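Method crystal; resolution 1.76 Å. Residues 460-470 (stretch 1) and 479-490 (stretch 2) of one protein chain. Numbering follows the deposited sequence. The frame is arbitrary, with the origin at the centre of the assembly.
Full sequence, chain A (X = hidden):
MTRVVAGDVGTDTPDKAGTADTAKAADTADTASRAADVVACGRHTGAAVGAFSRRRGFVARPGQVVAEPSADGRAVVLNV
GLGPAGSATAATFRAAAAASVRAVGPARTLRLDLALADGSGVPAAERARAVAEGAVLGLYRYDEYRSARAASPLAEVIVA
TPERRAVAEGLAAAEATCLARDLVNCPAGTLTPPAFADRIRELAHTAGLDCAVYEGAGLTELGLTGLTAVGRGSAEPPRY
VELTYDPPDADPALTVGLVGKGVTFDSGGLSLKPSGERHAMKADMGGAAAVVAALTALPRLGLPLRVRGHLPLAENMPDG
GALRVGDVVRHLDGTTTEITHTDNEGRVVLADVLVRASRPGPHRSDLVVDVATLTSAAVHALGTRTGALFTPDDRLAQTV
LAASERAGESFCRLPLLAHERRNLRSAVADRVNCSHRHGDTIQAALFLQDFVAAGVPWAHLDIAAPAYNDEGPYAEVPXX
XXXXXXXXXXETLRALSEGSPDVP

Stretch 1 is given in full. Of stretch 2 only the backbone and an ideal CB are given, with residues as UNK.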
# COMPACT_ATOMS: atom_id res chain seq x y z
N HIS A 460 17.43 -20.90 -22.14
CA HIS A 460 17.11 -19.54 -21.69
C HIS A 460 17.69 -19.35 -20.29
O HIS A 460 17.43 -20.16 -19.39
CB HIS A 460 15.59 -19.37 -21.72
CG HIS A 460 15.05 -18.26 -20.86
ND1 HIS A 460 15.43 -16.94 -21.01
CD2 HIS A 460 14.14 -18.28 -19.86
CE1 HIS A 460 14.80 -16.20 -20.13
NE2 HIS A 460 13.99 -16.98 -19.43
N LEU A 461 18.48 -18.29 -20.13
CA LEU A 461 19.07 -17.93 -18.84
C LEU A 461 18.43 -16.65 -18.32
O LEU A 461 18.59 -15.60 -18.94
CB LEU A 461 20.58 -17.72 -18.98
CG LEU A 461 21.44 -18.83 -19.56
CD1 LEU A 461 22.93 -18.52 -19.40
CD2 LEU A 461 21.14 -20.14 -18.91
N ASP A 462 17.70 -16.74 -17.22
CA ASP A 462 17.06 -15.57 -16.61
C ASP A 462 17.96 -15.12 -15.45
O ASP A 462 18.05 -15.82 -14.44
CB ASP A 462 15.65 -15.91 -16.14
CG ASP A 462 14.83 -14.68 -15.69
OD1 ASP A 462 15.39 -13.57 -15.46
OD2 ASP A 462 13.60 -14.84 -15.54
N ILE A 463 18.64 -13.99 -15.63
CA ILE A 463 19.71 -13.57 -14.71
C ILE A 463 19.39 -12.25 -14.00
O ILE A 463 20.30 -11.56 -13.55
CB ILE A 463 21.07 -13.50 -15.43
CG1 ILE A 463 21.07 -12.45 -16.55
CG2 ILE A 463 21.43 -14.88 -15.99
CD1 ILE A 463 22.45 -12.05 -17.04
N ALA A 464 18.10 -11.93 -13.85
CA ALA A 464 17.66 -10.65 -13.28
C ALA A 464 18.33 -10.28 -11.95
O ALA A 464 18.92 -9.20 -11.80
CB ALA A 464 16.14 -10.64 -13.13
N ALA A 465 18.30 -11.19 -11.00
CA ALA A 465 18.87 -10.90 -9.69
C ALA A 465 20.41 -10.89 -9.63
O ALA A 465 20.96 -9.95 -9.10
CB ALA A 465 18.30 -11.84 -8.64
N PRO A 466 21.09 -11.91 -10.17
CA PRO A 466 22.55 -11.90 -9.93
C PRO A 466 23.35 -10.93 -10.84
O PRO A 466 24.53 -10.71 -10.57
CB PRO A 466 22.97 -13.35 -10.16
CG PRO A 466 21.88 -13.95 -10.97
CD PRO A 466 20.63 -13.23 -10.62
N ALA A 467 22.71 -10.35 -11.86
CA ALA A 467 23.36 -9.36 -12.74
C ALA A 467 23.75 -8.05 -12.06
O ALA A 467 24.59 -7.31 -12.56
CB ALA A 467 22.47 -9.06 -13.93
N TYR A 468 23.11 -7.74 -10.93
CA TYR A 468 23.39 -6.52 -10.21
C TYR A 468 23.34 -6.81 -8.71
O TYR A 468 22.33 -7.32 -8.21
CB TYR A 468 22.36 -5.46 -10.60
CG TYR A 468 22.70 -4.08 -10.10
CD1 TYR A 468 22.30 -3.66 -8.84
CD2 TYR A 468 23.40 -3.18 -10.90
CE1 TYR A 468 22.61 -2.41 -8.36
CE2 TYR A 468 23.72 -1.91 -10.43
CZ TYR A 468 23.31 -1.53 -9.18
OH TYR A 468 23.60 -0.27 -8.69
N ASN A 469 24.43 -6.51 -8.03
CA ASN A 469 24.56 -6.76 -6.60
C ASN A 469 24.21 -5.48 -5.84
O ASN A 469 25.00 -4.55 -5.80
CB ASN A 469 25.98 -7.21 -6.30
CG ASN A 469 26.27 -7.40 -4.82
OD1 ASN A 469 25.36 -7.54 -3.99
ND2 ASN A 469 27.54 -7.41 -4.47
N ASP A 470 23.01 -5.44 -5.24
CA ASP A 470 22.60 -4.26 -4.47
C ASP A 470 22.80 -4.47 -2.96
O ASP A 470 22.35 -3.67 -2.14
CB ASP A 470 21.18 -3.80 -4.85
CG ASP A 470 20.12 -4.84 -4.56
OD1 ASP A 470 20.38 -5.79 -3.79
OD2 ASP A 470 19.00 -4.70 -5.10
N UNK A 479 29.93 -4.49 -5.45
CA UNK A 479 28.62 -3.85 -5.48
C UNK A 479 28.37 -3.43 -6.92
O UNK A 479 29.30 -2.98 -7.59
CB UNK A 479 28.54 -2.66 -4.52
N UNK A 480 27.14 -3.56 -7.37
CA UNK A 480 26.69 -3.03 -8.67
C UNK A 480 26.73 -4.07 -9.78
O UNK A 480 26.44 -5.24 -9.56
CB UNK A 480 27.55 -1.83 -9.07
N UNK A 481 27.06 -3.65 -11.00
CA UNK A 481 27.11 -4.58 -12.12
C UNK A 481 28.13 -5.69 -11.87
O UNK A 481 29.27 -5.41 -11.49
CB UNK A 481 27.45 -3.83 -13.41
N UNK A 482 27.72 -6.94 -12.07
CA UNK A 482 28.55 -8.09 -11.72
C UNK A 482 29.20 -8.79 -12.93
O UNK A 482 30.21 -9.48 -12.77
CB UNK A 482 27.70 -9.10 -10.95
N UNK A 483 28.64 -8.61 -14.12
CA UNK A 483 29.05 -9.38 -15.29
C UNK A 483 28.65 -10.85 -15.21
O UNK A 483 29.24 -11.70 -15.87
CB UNK A 483 30.57 -9.27 -15.47
N UNK A 484 27.63 -11.14 -14.40
CA UNK A 484 27.12 -12.50 -14.23
C UNK A 484 26.76 -13.12 -15.59
O UNK A 484 26.19 -12.44 -16.44
CB UNK A 484 25.90 -12.50 -13.31
N UNK A 485 27.14 -14.38 -15.74
CA UNK A 485 26.90 -15.26 -16.90
C UNK A 485 27.95 -15.19 -18.00
O UNK A 485 27.99 -16.07 -18.86
CB UNK A 485 25.54 -14.92 -17.51
N UNK A 486 28.84 -14.19 -17.98
CA UNK A 486 29.92 -14.12 -18.96
C UNK A 486 30.77 -15.40 -18.91
O UNK A 486 30.98 -16.06 -19.93
CB UNK A 486 30.79 -12.89 -18.71
N UNK A 487 31.22 -15.75 -17.72
CA UNK A 487 32.10 -16.90 -17.59
C UNK A 487 31.37 -18.24 -17.80
O UNK A 487 31.94 -19.17 -18.38
CB UNK A 487 32.76 -16.88 -16.21
N UNK A 488 30.10 -18.33 -17.39
CA UNK A 488 29.27 -19.49 -17.75
C UNK A 488 29.15 -19.65 -19.27
O UNK A 488 29.30 -20.76 -19.79
CB UNK A 488 27.88 -19.35 -17.13
N UNK A 489 28.88 -18.56 -19.98
CA UNK A 489 28.77 -18.61 -21.44
C UNK A 489 30.08 -19.07 -22.07
O UNK A 489 30.07 -19.93 -22.95
CB UNK A 489 28.37 -17.24 -21.99
N UNK A 490 31.20 -18.51 -21.63
CA UNK A 490 32.50 -18.91 -22.16
C UNK A 490 32.76 -20.40 -21.93
O UNK A 490 33.15 -21.11 -22.85
CB UNK A 490 33.61 -18.08 -21.52

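Position 479 precedes a short antiparallel pairing with stretch 1. Its CA-to-CB bond points away, so many side chains would fit, but a long flat one could turn back over the backbone of N469 and D470. The residue is Y479: with chi1 t, its ring lies with N469 O over one face, 3.4 Å from Y479 CD2, and water 2 lies 3.2 Å from Y479 OH and 2.9 Å from D470 O.

At 480, phi/psi of 96/-145 would jam a CB against the preceding carbonyl O, which calls for glycine. The residue is G480; its CA lies over the face of the Y468 ring, 3.8 Å from the centroid. Its backbone forms both bonds of the pair with N469: N469 N to G480 O and G480 N to N469 O, each 2.8 Å.

Position 481 pairs with Y468 without hydrogen bonds. At phi/psi -60/130 the backbone does not demand glycine, and the ideal CB stays 4.6 Å from A467 O, so a small residue would also be compatible with what is visible. The residue is G481.

At 482 the CB points toward stretch 1, 3.6 Å from P466 O and 3.9 Å from A467 O. A short donor such as serine or threonine suits these carbonyls. T482, chi1 p, donates from OG1 to P466 O (2.7 Å), while its N bonds A467 O (3.2 Å). OG1 also accepts a hydrogen bond from the N of 484 (3.1 Å).

Position 483 has phi 69, which favours glycine, and its CB would meet nothing of stretch 1. G483 N donates to water 1 (2.8 Å), which in turn donates to A467 O (2.8 Å).

The CB of 484 points toward the apolar surface of P466 and I463, inviting a large aliphatic or aromatic residue. F484, chi1 t, lays a ring face on the proline, with P466 CB 3.6 Å from the centroid; I463 CG2 meets the ring edge, 3.8 Å from F484 CD2.

At 485, just before the helix, the ideal CB is 4.2 Å from I463 CD1, so a small apolar group suits. Phi of 88 would also be easy for glycine. A485 places its CB 4.3 Å from I463 CD1.

Positions 486, 487 and 490 are out of reach; they are V486, R487 and I490. Position 488 points toward stretch 1 but at a distance, and is T488. From 489, directed sideways, a long aliphatic chain could reach L461; L489 does so, CD2 to L461 CD1 4.4 Å.

Stretch 2, residues 479-490: YGGTGFAVRTLI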
# COMPACT_ATOMS: atom_id res chain seq x y z
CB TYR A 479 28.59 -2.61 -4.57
CG TYR A 479 27.26 -1.91 -4.60
CD1 TYR A 479 26.97 -0.95 -5.55
CD2 TYR A 479 26.26 -2.24 -3.68
CE1 TYR A 479 25.73 -0.33 -5.60
CE2 TYR A 479 25.02 -1.63 -3.72
CZ TYR A 479 24.76 -0.67 -4.67
OH TYR A 479 23.53 -0.05 -4.70
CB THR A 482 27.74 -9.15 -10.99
OG1 THR A 482 26.69 -9.61 -11.84
CG2 THR A 482 27.15 -8.61 -9.71
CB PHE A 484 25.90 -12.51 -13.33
CG PHE A 484 25.44 -13.89 -12.94
CD1 PHE A 484 26.01 -14.54 -11.86
CD2 PHE A 484 24.41 -14.53 -13.63
CE1 PHE A 484 25.57 -15.80 -11.48
CE2 PHE A 484 23.98 -15.79 -13.26
CZ PHE A 484 24.57 -16.43 -12.18
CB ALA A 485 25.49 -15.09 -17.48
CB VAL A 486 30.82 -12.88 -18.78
CG1 VAL A 486 32.05 -12.94 -19.69
CG2 VAL A 486 30.04 -11.60 -19.08
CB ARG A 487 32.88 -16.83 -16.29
CG ARG A 487 34.00 -15.81 -16.41
CD ARG A 487 34.74 -15.59 -15.12
NE ARG A 487 33.84 -14.85 -14.25
CZ ARG A 487 33.45 -15.18 -13.03
NH1 ARG A 487 33.94 -16.23 -12.38
NH2 ARG A 487 32.59 -14.38 -12.42
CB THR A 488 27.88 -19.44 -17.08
OG1 THR A 488 28.04 -19.50 -15.66
CG2 THR A 488 27.01 -20.60 -17.53
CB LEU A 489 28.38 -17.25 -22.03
CG LEU A 489 26.93 -16.79 -21.85
CD1 LEU A 489 26.84 -15.38 -22.42
CD2 LEU A 489 25.91 -17.71 -22.51
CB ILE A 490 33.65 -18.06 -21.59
CG1 ILE A 490 33.53 -16.61 -22.08
CG2 ILE A 490 35.01 -18.64 -22.01
CD1 ILE A 490 34.46 -15.65 -21.38
O HOH W 1 26.07 -7.73 -14.89
O HOH W 2 21.81 -0.83 -2.12
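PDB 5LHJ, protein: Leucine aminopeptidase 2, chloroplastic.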